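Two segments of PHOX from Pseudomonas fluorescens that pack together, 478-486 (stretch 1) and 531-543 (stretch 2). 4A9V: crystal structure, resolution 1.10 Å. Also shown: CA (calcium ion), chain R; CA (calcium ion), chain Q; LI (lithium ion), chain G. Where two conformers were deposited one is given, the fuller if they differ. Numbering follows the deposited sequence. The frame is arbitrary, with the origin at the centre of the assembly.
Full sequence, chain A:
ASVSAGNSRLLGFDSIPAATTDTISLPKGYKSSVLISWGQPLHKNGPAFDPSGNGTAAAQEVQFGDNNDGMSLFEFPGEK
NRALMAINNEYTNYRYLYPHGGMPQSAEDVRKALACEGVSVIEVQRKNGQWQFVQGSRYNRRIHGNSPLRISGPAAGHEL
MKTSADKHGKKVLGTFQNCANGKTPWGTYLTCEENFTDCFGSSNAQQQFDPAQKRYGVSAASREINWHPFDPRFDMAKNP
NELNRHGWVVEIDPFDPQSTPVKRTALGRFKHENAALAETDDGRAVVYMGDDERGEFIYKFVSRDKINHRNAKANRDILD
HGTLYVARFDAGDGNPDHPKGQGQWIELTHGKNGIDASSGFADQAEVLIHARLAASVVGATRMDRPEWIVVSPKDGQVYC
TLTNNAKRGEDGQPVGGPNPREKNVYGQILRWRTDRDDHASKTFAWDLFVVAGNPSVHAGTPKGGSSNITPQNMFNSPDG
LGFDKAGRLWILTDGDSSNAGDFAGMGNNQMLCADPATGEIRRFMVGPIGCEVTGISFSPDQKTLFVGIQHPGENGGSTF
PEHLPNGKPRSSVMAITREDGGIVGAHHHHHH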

ATOM      1  N   PRO A 478      -8.222  -2.283   9.821  1.00  6.53           N
ATOM      2  CA  PRO A 478      -6.783  -2.485   9.687  1.00  7.10           C
ATOM      3  C   PRO A 478      -6.390  -2.479   8.208  1.00  6.88           C
ATOM      4  O   PRO A 478      -7.153  -2.928   7.351  1.00  6.81           O
ATOM      5  N   ASP A 479      -5.207  -1.955   7.918  1.00  6.23           N
ATOM      6  CA  ASP A 479      -4.821  -1.649   6.549  1.00  6.57           C
ATOM      7  C   ASP A 479      -3.334  -1.983   6.407  1.00  6.22           C
ATOM      8  O   ASP A 479      -2.987  -3.099   5.994  1.00  6.89           O
ATOM      9  N   GLY A 480      -2.462  -1.123   6.919  1.00  6.04           N
ATOM     10  CA  GLY A 480      -1.044  -1.419   6.905  1.00  6.20           C
ATOM     11  C   GLY A 480      -0.646  -2.472   7.923  1.00  5.86           C
ATOM     12  O   GLY A 480      -1.265  -2.617   8.981  1.00  6.33           O
ATOM     13  N   LEU A 481       0.458  -3.152   7.625  1.00  5.95           N
ATOM     14  CA  LEU A 481       1.071  -4.129   8.523  1.00  6.28           C
ATOM     15  C   LEU A 481       2.581  -4.027   8.394  1.00  6.16           C
ATOM     16  O   LEU A 481       3.094  -3.742   7.307  1.00  6.81           O
ATOM     17  N   GLY A 482       3.294  -4.375   9.458  1.00  6.21           N
ATOM     18  CA  GLY A 482       4.735  -4.549   9.368  1.00  6.47           C
ATOM     19  C   GLY A 482       5.211  -5.463  10.467  1.00  6.88           C
ATOM     20  O   GLY A 482       4.752  -5.360  11.591  1.00  9.60           O
ATOM     21  N   PHE A 483       6.189  -6.308  10.168  1.00  7.18           N
ATOM     22  CA  PHE A 483       6.919  -7.036  11.198  1.00  6.94           C
ATOM     23  C   PHE A 483       8.203  -6.299  11.529  1.00  7.47           C
ATOM     24  O   PHE A 483       8.858  -5.745  10.639  1.00  9.45           O
ATOM     25  N   ASP A 484       8.623  -6.382  12.785  1.00  7.39           N
ATOM     26  CA  ASP A 484       9.996  -6.079  13.131  1.00  8.07           C
ATOM     27  C   ASP A 484      10.789  -7.365  13.322  1.00  8.77           C
ATOM     28  O   ASP A 484      10.255  -8.474  13.217  1.00  9.01           O
ATOM     29  N   LYS A 485      12.092  -7.226  13.529  1.00  8.74           N
ATOM     30  CA  LYS A 485      12.983  -8.382  13.557  1.00  9.59           C
ATOM     31  C   LYS A 485      12.652  -9.319  14.711  1.00  9.80           C
ATOM     32  O   LYS A 485      12.854 -10.525  14.614  1.00 11.29           O
ATOM     33  N   ALA A 486      12.127  -8.768  15.801  1.00  9.52           N
ATOM     34  CA  ALA A 486      11.758  -9.569  16.960  1.00  9.76           C
ATOM     35  C   ALA A 486      10.512 -10.410  16.715  1.00  9.10           C
ATOM     36  O   ALA A 486      10.242 -11.334  17.474  1.00 10.84           O
ATOM     37  N   CYS A 531      -6.447  11.998   9.682  1.00  9.22           N
ATOM     38  CA  CYS A 531      -5.391  11.217   9.033  1.00  8.75           C
ATOM     39  C   CYS A 531      -5.787   9.753   8.903  1.00  8.65           C
ATOM     40  O   CYS A 531      -6.710   9.275   9.562  1.00 10.06           O
ATOM     41  N   GLU A 532      -5.008   9.021   8.118  1.00  7.59           N
ATOM     42  CA  GLU A 532      -4.803   7.605   8.383  1.00  8.08           C
ATOM     43  C   GLU A 532      -3.337   7.339   8.683  1.00  7.25           C
ATOM     44  O   GLU A 532      -2.470   8.160   8.388  1.00  8.33           O
ATOM     45  N   VAL A 533      -3.088   6.247   9.391  1.00  6.52           N
ATOM     46  CA  VAL A 533      -1.745   5.856   9.791  1.00  6.96           C
ATOM     47  C   VAL A 533      -1.296   4.785   8.804  1.00  6.59           C
ATOM     48  O   VAL A 533      -2.000   3.790   8.614  1.00  7.20           O
ATOM     49  N   THR A 534      -0.202   5.046   8.092  1.00  6.83           N
ATOM     50  CA  THR A 534       0.187   4.203   6.981  1.00  6.93           C
ATOM     51  C   THR A 534       1.675   4.366   6.718  1.00  7.21           C
ATOM     52  O   THR A 534       2.229   5.437   6.930  1.00  8.44           O
ATOM     53  N   GLY A 535       2.312   3.306   6.233  1.00  6.79           N
ATOM     54  CA  GLY A 535       3.750   3.320   6.022  1.00  6.37           C
ATOM     55  C   GLY A 535       4.479   2.947   7.298  1.00  6.34           C
ATOM     56  O   GLY A 535       4.247   3.547   8.350  1.00  6.92           O
ATOM     57  N   ILE A 536       5.355   1.956   7.210  1.00  6.18           N
ATOM     58  CA  ILE A 536       6.160   1.559   8.358  1.00  6.33           C
ATOM     59  C   ILE A 536       7.514   1.046   7.896  1.00  6.67           C
ATOM     60  O   ILE A 536       7.613   0.297   6.926  1.00  8.11           O
ATOM     61  N   SER A 537       8.562   1.505   8.567  1.00  6.55           N
ATOM     62  CA  SER A 537       9.925   0.999   8.374  0.50  7.01           C
ATOM     63  C   SER A 537      10.642   1.069   9.715  1.00  6.51           C
ATOM     64  O   SER A 537      10.302   1.898  10.545  1.00 10.22           O
ATOM     65  N   PHE A 538      11.665   0.250   9.898  1.00  8.09           N
ATOM     66  CA  PHE A 538      12.508   0.325  11.078  1.00  8.19           C
ATOM     67  C   PHE A 538      13.935   0.664  10.671  1.00  8.32           C
ATOM     68  O   PHE A 538      14.439   0.181   9.661  1.00  8.96           O
ATOM     69  N   SER A 539      14.649   1.363  11.541  1.00  8.30           N
ATOM     70  CA  SER A 539      16.095   1.388  11.432  1.00  8.45           C
ATOM     71  C   SER A 539      16.618  -0.037  11.609  1.00  8.27           C
ATOM     72  O   SER A 539      16.003  -0.846  12.305  1.00  8.52           O
ATOM     73  N   PRO A 540      17.828  -0.314  11.100  1.00  8.64           N
ATOM     74  CA  PRO A 540      18.352  -1.671  11.258  1.00  9.78           C
ATOM     75  C   PRO A 540      18.475  -2.109  12.717  1.00  9.09           C
ATOM     76  O   PRO A 540      18.141  -3.253  13.044  1.00 10.33           O
ATOM     77  N   ASP A 541      18.807  -1.174  13.605  1.00  9.21           N
ATOM     78  CA  ASP A 541      18.941  -1.491  15.018  1.00  9.84           C
ATOM     79  C   ASP A 541      17.621  -1.522  15.791  1.00  8.67           C
ATOM     80  O   ASP A 541      17.622  -1.869  16.970  1.00 10.00           O
ATOM     81  N   GLN A 542      16.510  -1.261  15.099  1.00  8.48           N
ATOM     82  CA  GLN A 542      15.165  -1.422  15.657  1.00  8.48           C
ATOM     83  C   GLN A 542      14.846  -0.405  16.748  1.00  8.30           C
ATOM     84  O   GLN A 542      13.812  -0.514  17.418  1.00  9.31           O
ATOM     85  N   LYS A 543      15.675   0.632  16.859  1.00  8.13           N
ATOM     86  CA  LYS A 543      15.475   1.676  17.860  1.00  9.32           C
ATOM     87  C   LYS A 543      14.687   2.881  17.334  1.00  8.69           C
ATOM     88  O   LYS A 543      14.282   3.745  18.111  1.00  9.51           O
TER

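Strands 478-483 and 532-538 run side by side at 20°, their axes no closer than 6.8 Å, and side chains and water fill the gap. Asp 479 (chi1 t) points toward stretch 2, where its OD2 lies 3.7 Å from Glu 532 OE2; calcium offsets the crowded charge, Asp 479 OD2 binding one ion at 2.3 Å and OD1 and OD2 a second at 2.5 Å each, while Glu 532 OE1 binds lithium at 2.4 Å. At Gly 480 water 1 bridges the backbones, accepting from Gly 480 N (2.8 Å) and donating to Val 533 O (2.7 Å). Leu 481 (m) and Phe 483 (m) point away. Between them, Gly 482 leaves room for Ile 536 (t, t), whose CG2 sits 3.9 Å from Gly 482 CA; a CB on Gly 482 would clash with this methyl. Asp 484 (p) lays its CB over one face of the Phe 538 (m) ring, 3.7 Å from CZ, a CH-pi contact. Lys 485, extended (m, t, t, t), reaches the type I turn 539-542: its NZ donates to Pro 540 O (2.9 Å), and its backbone N to Gln 542 OE1 (2.9 Å, nearly linear). Gln 542 (m, m) points inward, and water 2 links its OE1 (2.7 Å) to Ala 486 N (3.1 Å).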

ATOM      1  CB  PRO A 478      -6.567  -3.863  10.313  1.00  8.05           C
ATOM      2  CG  PRO A 478      -7.857  -4.578  10.058  1.00  8.16           C
ATOM      3  CD  PRO A 478      -8.925  -3.524  10.194  1.00  7.20           C
ATOM      4  CB  ASP A 479      -5.179  -0.173   6.243  1.00  6.95           C
ATOM      5  CG  ASP A 479      -4.807   0.285   4.840  1.00  6.92           C
ATOM      6  OD1 ASP A 479      -3.846  -0.241   4.241  1.00  7.59           O
ATOM      7  OD2 ASP A 479      -5.403   1.295   4.393  1.00  7.29           O
ATOM      8  CB  LEU A 481       0.657  -5.552   8.148  1.00  7.16           C
ATOM      9  CG  LEU A 481      -0.803  -5.965   8.303  1.00  6.62           C
ATOM     10  CD1 LEU A 481      -0.975  -7.375   7.763  1.00  7.35           C
ATOM     11  CD2 LEU A 481      -1.254  -5.877   9.749  1.00  7.40           C
ATOM     12  CB  PHE A 483       7.262  -8.454  10.733  1.00  7.67           C
ATOM     13  CG  PHE A 483       6.205  -9.469  11.059  1.00  7.36           C
ATOM     14  CD1 PHE A 483       6.054  -9.925  12.356  1.00  8.35           C
ATOM     15  CD2 PHE A 483       5.388  -9.995  10.066  1.00  8.00           C
ATOM     16  CE1 PHE A 483       5.098 -10.860  12.667  1.00  8.84           C
ATOM     17  CE2 PHE A 483       4.417 -10.928  10.379  1.00  8.45           C
ATOM     18  CZ  PHE A 483       4.292 -11.380  11.676  1.00  8.78           C
ATOM     19  CB  ASP A 484      10.078  -5.155  14.356  1.00  8.44           C
ATOM     20  CG  ASP A 484       9.458  -5.749  15.603  1.00  8.55           C
ATOM     21  OD1 ASP A 484       9.462  -6.985  15.753  1.00  9.07           O
ATOM     22  OD2 ASP A 484       9.064  -4.945  16.480  1.00  9.65           O
ATOM     23  CB  LYS A 485      14.442  -7.930  13.654  1.00  9.73           C
ATOM     24  CG  LYS A 485      14.968  -7.289  12.381  1.00 10.44           C
ATOM     25  CD  LYS A 485      16.399  -6.820  12.558  1.00 11.62           C
ATOM     26  CE  LYS A 485      16.928  -6.150  11.303  1.00 12.51           C
ATOM     27  NZ  LYS A 485      18.325  -5.665  11.474  1.00 15.49           N
ATOM     28  CB  ALA A 486      11.550  -8.674  18.168  1.00 11.09           C
ATOM     29  CB  CYS A 531      -4.072  11.328   9.807  1.00  8.89           C
ATOM     30  SG  CYS A 531      -3.892  10.197  11.205  1.00  9.75           S
ATOM     31  CB  GLU A 532      -5.292   6.724   7.223  1.00  8.19           C
ATOM     32  CG  GLU A 532      -4.491   6.820   5.936  1.00  8.40           C
ATOM     33  CD  GLU A 532      -5.188   6.117   4.778  1.00  8.22           C
ATOM     34  OE1 GLU A 532      -6.089   6.732   4.168  1.00  9.16           O
ATOM     35  OE2 GLU A 532      -4.838   4.952   4.479  1.00  9.50           O
ATOM     36  CB  VAL A 533      -1.760   5.316  11.233  1.00  7.58           C
ATOM     37  CG1 VAL A 533      -0.398   4.775  11.617  1.00  8.58           C
ATOM     38  CG2 VAL A 533      -2.198   6.407  12.200  1.00  8.96           C
ATOM     39  CB  THR A 534      -0.649   4.526   5.738  1.00  8.05           C
ATOM     40  OG1 THR A 534      -0.401   3.543   4.727  1.00  8.28           O
ATOM     41  CG2 THR A 534      -0.387   5.936   5.228  1.00  9.22           C
ATOM     42  CB  ILE A 536       5.431   0.526   9.244  1.00  7.57           C
ATOM     43  CG1 ILE A 536       6.259   0.207  10.487  1.00  7.96           C
ATOM     44  CG2 ILE A 536       5.064  -0.733   8.466  1.00  9.09           C
ATOM     45  CD1 ILE A 536       5.488  -0.563  11.534  1.00  9.30           C
ATOM     46  CB  SER A 537      10.691   1.863   7.367  0.50  6.36           C
ATOM     47  OG  SER A 537      10.052   1.897   6.105  0.50  6.92           O
ATOM     48  CB  PHE A 538      12.487  -1.007  11.831  1.00  8.43           C
ATOM     49  CG  PHE A 538      11.182  -1.290  12.510  1.00  9.57           C
ATOM     50  CD1 PHE A 538      10.129  -1.868  11.819  1.00 10.35           C
ATOM     51  CD2 PHE A 538      11.009  -0.978  13.848  1.00 10.27           C
ATOM     52  CE1 PHE A 538       8.900  -2.043  12.426  1.00 10.37           C
ATOM     53  CE2 PHE A 538       9.778  -1.148  14.460  1.00 11.37           C
ATOM     54  CZ  PHE A 538       8.732  -1.708  13.754  1.00 11.00           C
ATOM     55  CB  SER A 539      16.686   2.316  12.492  1.00  9.76           C
ATOM     56  OG  SER A 539      16.303   1.888  13.783  1.00  9.58           O
ATOM     57  CB  PRO A 540      19.701  -1.602  10.547  1.00 10.54           C
ATOM     58  CG  PRO A 540      19.458  -0.609   9.458  1.00 11.39           C
ATOM     59  CD  PRO A 540      18.565   0.438  10.068  1.00  9.99           C
ATOM     60  CB  ASP A 541      19.956  -0.555  15.701  1.00 10.67           C
ATOM     61  CG  ASP A 541      19.464   0.889  15.838  1.00  9.98           C
ATOM     62  OD1 ASP A 541      18.295   1.188  15.501  1.00 10.75           O
ATOM     63  OD2 ASP A 541      20.270   1.743  16.270  1.00 13.15           O
ATOM     64  CB  GLN A 542      14.946  -2.845  16.174  1.00 10.00           C
ATOM     65  CG  GLN A 542      15.376  -3.943  15.211  1.00  9.98           C
ATOM     66  CD  GLN A 542      14.441  -4.087  14.030  1.00  9.55           C
ATOM     67  OE1 GLN A 542      13.417  -4.754  14.132  1.00 10.21           O
ATOM     68  NE2 GLN A 542      14.841  -3.563  12.880  1.00 10.15           N
ATOM     69  CB  LYS A 543      16.822   2.111  18.436  1.00  9.90           C
ATOM     70  CG  LYS A 543      17.507   1.000  19.204  1.00 10.62           C
ATOM     71  CD  LYS A 543      18.895   1.416  19.632  1.00 14.41           C
ATOM     72  CE  LYS A 543      19.561   0.330  20.452  1.00 19.58           C
ATOM     73  NZ  LYS A 543      20.971   0.684  20.781  1.00 28.19           N
TER
HETATM   74 CA    CA R1592      -7.466   1.469   3.415  0.93  7.82          CA
HETATM   75 CA    CA Q1591      -3.943   1.464   2.398  1.00  7.90          CA
HETATM   76 LI    LI G 616      -8.448   6.286   3.749  1.00 10.75          LI
HETATM   77  O   HOH W   1      -2.608   1.717   6.922  1.00 10.97           O
HETATM   78  O   HOH W   2      12.846  -5.808  16.587  1.00 10.57           O
HETATM   79  O   HOH W   3      -3.349   3.820   0.938  1.00  8.23           O
HETATM   80  O   HOH W   4      -1.487   1.766   1.957  1.00  8.22           O
HETATM   81  O   HOH W   5     -10.273   6.269   4.580  1.00 43.27           O
HETATM   82  O   HOH W   6      -8.930   7.944   5.665  1.00 38.22           O
HETATM   83  O   HOH W   7      -8.089   5.255   2.203  1.00 16.97           O